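Local coordinates for uncharacterized protein (Bacteroides eggerthii, PDB 4GDZ) that is of unknown function, belongs to the DUF4251 family, and folds as an antiparallel beta sheet with a magnesium ion bound in the crystal, at residues R113-C118 and T134-D139. Sequence-based numbering, arbitrary orientation.
Sequences RGNINC and TLTNGD
Where the antiparallel hairpin of strands 116-123 and 128-135 opens at the ends away from its connecting loop, Leu135, Ile116 and Asn137 bury the most surface. Ile116 and Leu135 form a hydrogen-bonded pair: Ile116 N donates a hydrogen bond to Leu135 O and Leu135 N donates one to Ile116 O, each 3.0 Å and nearly straight. Their side chains run alongside each other on one face, Ile116 CD1 meeting Leu135 CD2 at 4.2 Å, and both pack on helix 28-44, Ile116 on Val39 and Leu42, Leu135 on Tyr35. Beyond the strand ends a side chain takes over the pairing. Asn115, with CG beside its own backbone N (chi1 -51°), turns OD1 to accept a hydrogen bond from Asn137 N at 2.9 Å, in the carbonyl plane and with 171° at the hydrogen. Its ND2 is held by Asp111, which fixes the amide's rotation. Asn137, at the second position of the type II turn 136-139, lays CB against Arg113 O at 3.2 Å. An alanine in place of Asn115 would remove both hydrogen bonds of the side-chain amide and would probably loosen the turn from residues 113-115. On the other face Thr134 OG1 is hydrogen-bonded to Gln60 OE1 of the second subunit. The chemistry thus divides into an apolar, helix-covered face and a polar margin, where one amide continues the backbone pairing into the turn.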
loop_
_atom_site.group_PDB
_atom_site.type_symbol
_atom_site.label_atom_id
_atom_site.label_comp_id
_atom_site.label_asym_id
_atom_site.label_seq_id
_atom_site.Cartn_x
_atom_site.Cartn_y
_atom_site.Cartn_z
ATOM N N ARG A 113 11.124 -17.508 -5.132
ATOM C CA ARG A 113 11.154 -17.216 -3.701
ATOM C C ARG A 113 10.008 -17.861 -2.921
ATOM O O ARG A 113 9.947 -17.705 -1.708
ATOM C CB ARG A 113 11.093 -15.701 -3.472
ATOM C CG ARG A 113 12.214 -14.915 -4.140
ATOM C CD ARG A 113 11.984 -13.413 -4.016
ATOM N NE ARG A 113 13.186 -12.638 -4.352
ATOM C CZ ARG A 113 13.497 -12.150 -5.560
ATOM N NH1 ARG A 113 12.707 -12.335 -6.617
ATOM N NH2 ARG A 113 14.625 -11.459 -5.714
ATOM N N GLY A 114 9.098 -18.561 -3.602
ATOM C CA GLY A 114 7.921 -19.150 -2.938
ATOM C C GLY A 114 6.710 -18.238 -2.790
ATOM O O GLY A 114 5.756 -18.602 -2.115
ATOM N N ASN A 115 6.721 -17.062 -3.428
ATOM C CA ASN A 115 5.499 -16.241 -3.500
ATOM C C ASN A 115 4.540 -16.879 -4.490
ATOM O O ASN A 115 4.969 -17.399 -5.516
ATOM C CB ASN A 115 5.784 -14.795 -3.904
ATOM C CG ASN A 115 6.870 -14.156 -3.051
ATOM O OD1 ASN A 115 6.760 -14.088 -1.825
ATOM N ND2 ASN A 115 7.933 -13.721 -3.698
ATOM N N ILE A 116 3.254 -16.856 -4.157
ATOM C CA ILE A 116 2.204 -17.499 -4.954
ATOM C C ILE A 116 1.182 -16.457 -5.373
ATOM O O ILE A 116 0.784 -15.608 -4.580
ATOM C CB ILE A 116 1.515 -18.643 -4.167
ATOM C CG1 ILE A 116 2.532 -19.760 -3.890
ATOM C CG2 ILE A 116 0.306 -19.212 -4.923
ATOM C CD1 ILE A 116 2.006 -20.828 -2.958
ATOM N N ASN A 117 0.825 -16.480 -6.647
ATOM C CA ASN A 117 -0.272 -15.660 -7.189
ATOM C C ASN A 117 -1.266 -16.666 -7.780
ATOM O O ASN A 117 -0.862 -17.534 -8.564
ATOM C CB ASN A 117 0.239 -14.775 -8.323
ATOM C CG ASN A 117 1.178 -13.660 -7.872
ATOM O OD1 ASN A 117 1.374 -13.369 -6.674
ATOM N ND2 ASN A 117 1.771 -13.027 -8.842
ATOM N N CYS A 118 -2.539 -16.550 -7.440
ATOM C CA CYS A 118 -3.575 -17.496 -7.853
ATOM C C CYS A 118 -4.874 -16.775 -8.226
ATOM O O CYS A 118 -5.231 -15.810 -7.570
ATOM C CB CYS A 118 -3.844 -18.458 -6.686
ATOM S SG CYS A 118 -5.153 -19.687 -6.944
ATOM N N THR A 134 -2.979 -13.613 -3.339
ATOM C CA THR A 134 -1.529 -13.588 -3.305
ATOM C C THR A 134 -1.062 -13.969 -1.899
ATOM O O THR A 134 -1.684 -13.594 -0.904
ATOM C CB THR A 134 -0.946 -12.211 -3.668
ATOM O OG1 THR A 134 -1.457 -11.244 -2.739
ATOM C CG2 THR A 134 -1.310 -11.840 -5.110
ATOM N N LEU A 135 0.004 -14.759 -1.847
ATOM C CA LEU A 135 0.615 -15.228 -0.600
ATOM C C LEU A 135 2.097 -14.939 -0.699
ATOM O O LEU A 135 2.767 -15.421 -1.603
ATOM C CB LEU A 135 0.368 -16.746 -0.411
ATOM C CG LEU A 135 0.999 -17.465 0.795
ATOM C CD1 LEU A 135 0.312 -17.052 2.082
ATOM C CD2 LEU A 135 0.943 -18.984 0.627
ATOM N N THR A 136 2.616 -14.157 0.229
ATOM C CA THR A 136 4.054 -13.915 0.313
ATOM C C THR A 136 4.757 -15.058 1.108
ATOM O O THR A 136 4.214 -15.584 2.092
ATOM C CB THR A 136 4.329 -12.517 0.914
ATOM O OG1 THR A 136 3.769 -11.529 0.036
ATOM C CG2 THR A 136 5.843 -12.229 1.051
ATOM N N ASN A 137 5.934 -15.462 0.645
ATOM C CA ASN A 137 6.753 -16.456 1.355
ATOM C C ASN A 137 6.926 -16.091 2.842
ATOM O O ASN A 137 6.952 -14.907 3.213
ATOM C CB ASN A 137 8.126 -16.604 0.675
ATOM C CG ASN A 137 9.050 -17.592 1.395
ATOM O OD1 ASN A 137 8.711 -18.761 1.609
ATOM N ND2 ASN A 137 10.232 -17.119 1.765
ATOM N N GLY A 138 7.012 -17.116 3.689
ATOM C CA GLY A 138 7.411 -16.934 5.078
ATOM C C GLY A 138 6.287 -16.823 6.088
ATOM O O GLY A 138 6.536 -16.897 7.280
ATOM N N ASP A 139 5.046 -16.651 5.643
ATOM C CA ASP A 139 3.942 -16.553 6.588
ATOM C C ASP A 139 2.657 -16.994 5.866
ATOM O O ASP A 139 2.706 -17.372 4.693
ATOM C CB ASP A 139 3.851 -15.098 7.094
ATOM C CG ASP A 139 2.942 -14.935 8.314
ATOM O OD1 ASP A 139 2.778 -15.898 9.101
ATOM O OD2 ASP A 139 2.373 -13.832 8.465
#